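Local coordinates for kinetochore protein mis18 (Schizosaccharomyces pombe, PDB 5J6P) that maintains kinetochore factors and keeps histones in the central core of centromeres deacetylated, as part of the CENP-A recruiting complex, at residues Asn67-Asn75 against Asp86-Leu95. Numbering follows the deposited sequence.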
# COMPACT_ATOMS: atom_id res chain seq x y z
N ASN A 67 -7.43 14.73 3.27
CA ASN A 67 -8.72 15.44 3.02
C ASN A 67 -9.26 15.44 1.58
O ASN A 67 -10.21 16.10 1.30
CB ASN A 67 -8.63 16.89 3.49
CG ASN A 67 -8.31 16.99 4.95
OD1 ASN A 67 -8.90 16.30 5.79
ND2 ASN A 67 -7.35 17.83 5.28
N GLU A 68 -8.68 14.67 0.68
CA GLU A 68 -9.12 14.65 -0.67
C GLU A 68 -10.43 13.85 -0.76
O GLU A 68 -10.66 12.88 -0.04
CB GLU A 68 -8.03 14.00 -1.53
CG GLU A 68 -8.12 14.34 -3.00
CD GLU A 68 -7.53 15.69 -3.34
OE1 GLU A 68 -7.56 16.60 -2.51
OE2 GLU A 68 -7.01 15.84 -4.46
N VAL A 69 -11.30 14.31 -1.65
CA VAL A 69 -12.51 13.63 -1.96
C VAL A 69 -12.10 12.57 -2.97
O VAL A 69 -11.59 12.88 -4.06
CB VAL A 69 -13.60 14.60 -2.47
CG1 VAL A 69 -14.83 13.84 -2.96
CG2 VAL A 69 -14.04 15.52 -1.34
N ILE A 70 -12.32 11.32 -2.56
CA ILE A 70 -11.85 10.14 -3.28
C ILE A 70 -12.96 9.19 -3.64
O ILE A 70 -12.72 8.18 -4.29
CB ILE A 70 -10.79 9.32 -2.45
CG1 ILE A 70 -11.35 8.87 -1.11
CG2 ILE A 70 -9.51 10.12 -2.24
CD1 ILE A 70 -10.41 7.98 -0.35
N GLY A 71 -14.19 9.47 -3.22
CA GLY A 71 -15.28 8.54 -3.49
C GLY A 71 -16.62 9.02 -2.97
O GLY A 71 -16.86 10.23 -2.85
N LYS A 72 -17.46 8.04 -2.66
CA LYS A 72 -18.81 8.29 -2.14
C LYS A 72 -19.48 7.07 -1.60
O LYS A 72 -19.12 5.94 -1.95
CB LYS A 72 -19.70 8.87 -3.23
CG LYS A 72 -19.30 8.49 -4.62
CD LYS A 72 -20.26 9.08 -5.61
CE LYS A 72 -19.98 10.52 -5.94
NZ LYS A 72 -19.05 10.60 -7.09
N VAL A 73 -20.45 7.30 -0.73
CA VAL A 73 -21.33 6.23 -0.28
C VAL A 73 -22.71 6.55 -0.78
O VAL A 73 -23.31 7.53 -0.32
CB VAL A 73 -21.41 6.17 1.24
CG1 VAL A 73 -22.36 5.05 1.67
CG2 VAL A 73 -20.02 5.95 1.83
N TYR A 74 -23.22 5.72 -1.67
CA TYR A 74 -24.64 5.84 -2.06
C TYR A 74 -25.52 5.36 -0.90
O TYR A 74 -25.44 4.21 -0.49
CB TYR A 74 -24.92 5.08 -3.33
CG TYR A 74 -24.24 5.75 -4.50
CD1 TYR A 74 -22.92 5.50 -4.81
CD2 TYR A 74 -24.89 6.70 -5.24
CE1 TYR A 74 -22.32 6.13 -5.88
CE2 TYR A 74 -24.28 7.36 -6.29
CZ TYR A 74 -23.00 7.06 -6.61
OH TYR A 74 -22.38 7.71 -7.64
N ASN A 75 -26.32 6.30 -0.36
CA ASN A 75 -27.21 6.04 0.78
C ASN A 75 -28.59 5.56 0.32
O ASN A 75 -29.22 4.76 1.03
CB ASN A 75 -27.39 7.30 1.64
CG ASN A 75 -26.09 8.06 1.86
OD1 ASN A 75 -25.27 7.69 2.69
ND2 ASN A 75 -25.91 9.13 1.12
N ASP A 86 -24.83 1.66 0.77
CA ASP A 86 -24.06 1.55 2.00
C ASP A 86 -22.73 0.78 1.86
O ASP A 86 -22.31 0.03 2.78
CB ASP A 86 -24.96 1.03 3.12
CG ASP A 86 -26.04 2.03 3.47
OD1 ASP A 86 -25.97 3.16 2.94
OD2 ASP A 86 -26.96 1.69 4.25
N MET A 87 -22.09 1.01 0.71
CA MET A 87 -20.78 0.45 0.40
C MET A 87 -19.90 1.58 -0.11
O MET A 87 -20.39 2.59 -0.64
CB MET A 87 -20.84 -0.65 -0.69
CG MET A 87 -21.82 -1.77 -0.47
SD MET A 87 -21.38 -3.21 0.52
CE MET A 87 -21.55 -2.69 2.24
N TYR A 88 -18.59 1.33 -0.02
CA TYR A 88 -17.56 2.29 -0.36
C TYR A 88 -17.29 2.30 -1.84
O TYR A 88 -16.70 1.38 -2.35
CB TYR A 88 -16.26 2.00 0.39
CG TYR A 88 -16.44 1.93 1.90
CD1 TYR A 88 -16.37 3.06 2.70
CD2 TYR A 88 -16.67 0.71 2.51
CE1 TYR A 88 -16.51 2.96 4.08
CE2 TYR A 88 -16.83 0.61 3.88
CZ TYR A 88 -16.74 1.73 4.67
OH TYR A 88 -16.89 1.56 6.02
N THR A 89 -17.70 3.37 -2.51
CA THR A 89 -17.56 3.50 -3.95
C THR A 89 -16.48 4.54 -4.26
O THR A 89 -16.70 5.75 -4.20
CB THR A 89 -18.91 3.92 -4.60
OG1 THR A 89 -19.93 2.94 -4.30
CG2 THR A 89 -18.78 4.07 -6.09
N PHE A 90 -15.33 4.02 -4.68
CA PHE A 90 -14.14 4.81 -4.96
C PHE A 90 -13.96 5.28 -6.39
O PHE A 90 -14.29 4.60 -7.35
CB PHE A 90 -12.91 4.01 -4.54
CG PHE A 90 -12.82 3.81 -3.05
CD1 PHE A 90 -12.57 4.88 -2.22
CD2 PHE A 90 -13.02 2.58 -2.47
CE1 PHE A 90 -12.52 4.72 -0.83
CE2 PHE A 90 -12.98 2.41 -1.10
CZ PHE A 90 -12.71 3.48 -0.28
N SER A 91 -13.34 6.43 -6.51
CA SER A 91 -13.10 7.11 -7.76
C SER A 91 -11.72 6.65 -8.31
O SER A 91 -10.72 6.85 -7.67
CB SER A 91 -13.15 8.62 -7.42
OG SER A 91 -13.25 9.45 -8.55
N MET A 92 -11.66 6.02 -9.49
CA MET A 92 -10.38 5.49 -9.99
C MET A 92 -9.38 6.60 -10.24
O MET A 92 -8.19 6.37 -10.17
CB MET A 92 -10.50 4.73 -11.31
CG MET A 92 -11.37 3.47 -11.34
SD MET A 92 -11.96 3.12 -13.04
CE MET A 92 -12.45 1.40 -12.90
N ASP A 93 -9.87 7.79 -10.54
CA ASP A 93 -9.00 8.95 -10.82
C ASP A 93 -8.23 9.42 -9.61
O ASP A 93 -7.27 10.18 -9.74
CB ASP A 93 -9.81 10.15 -11.36
CG ASP A 93 -9.62 10.37 -12.85
OD1 ASP A 93 -9.55 9.36 -13.61
OD2 ASP A 93 -9.52 11.55 -13.26
N LYS A 94 -8.70 8.99 -8.45
CA LYS A 94 -8.23 9.45 -7.17
C LYS A 94 -7.57 8.36 -6.37
O LYS A 94 -7.12 8.62 -5.28
CB LYS A 94 -9.44 9.99 -6.40
CG LYS A 94 -10.07 11.26 -6.99
CD LYS A 94 -9.26 12.45 -6.54
CE LYS A 94 -9.79 13.78 -7.01
NZ LYS A 94 -8.96 14.83 -6.35
N LEU A 95 -7.53 7.14 -6.88
CA LEU A 95 -6.95 6.00 -6.16
C LEU A 95 -5.77 5.51 -6.95
O LEU A 95 -5.50 6.03 -8.04
CB LEU A 95 -7.96 4.85 -5.99
CG LEU A 95 -8.95 4.90 -4.85
CD1 LEU A 95 -8.31 4.57 -3.54
CD2 LEU A 95 -9.61 6.26 -4.75
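I70 and F90 lie side by side and point the same way, the methyl CD1 of I70 touching F90 CE1 at 3.9 Å. With chi1 at 58°, CG1 of I70 is held between its backbone N and carbonyl carbon and carries CD1 to the ring; separately, CB of I70 rests against CD2 of L95. Branched and aromatic residues suit this buried end, which packs close to the zinc-binding C63. G71 pairs with F90 without hydrogen bonds, their CA atoms 4.2 Å apart, consistent with the absence of a side chain at G71. Next to it, K72 and T89 form a hydrogen-bonded antiparallel pair: K72 N gives to T89 O at 2.9 Å, and T89 N returns a straighter bond to K72 O. Y74 crosses the buried T89 at about a right angle, presenting its ring edge to OG1, while its ring also meets Y58. Another backbone bond, S91 N to I70 O, closes the buried end.

Toward D86 the contact loosens. V73 CG1 lies 3.9 Å from D86 CA, and D86 N still reaches Y74 O at 2.9 Å; polar and exposed, D86 suits the end of the connecting loop, its OD1 near N75 CA. At the other margin, the long chain of K94 runs past V69 O, and its NZ makes a salt bridge with OE2 of E68 (2.9 Å), beside the zinc ligand C66.

This hairpin lies within the antiparallel sheet of the Mis18/Yippee zinc-binding domain (beta-tent clan): strand 57-63 flanks 69-76, with I70 and G71 both facing L61 in a classic beta bulge, and strand 31-34 borders 88-91 through Y88–L34 backbone bonding.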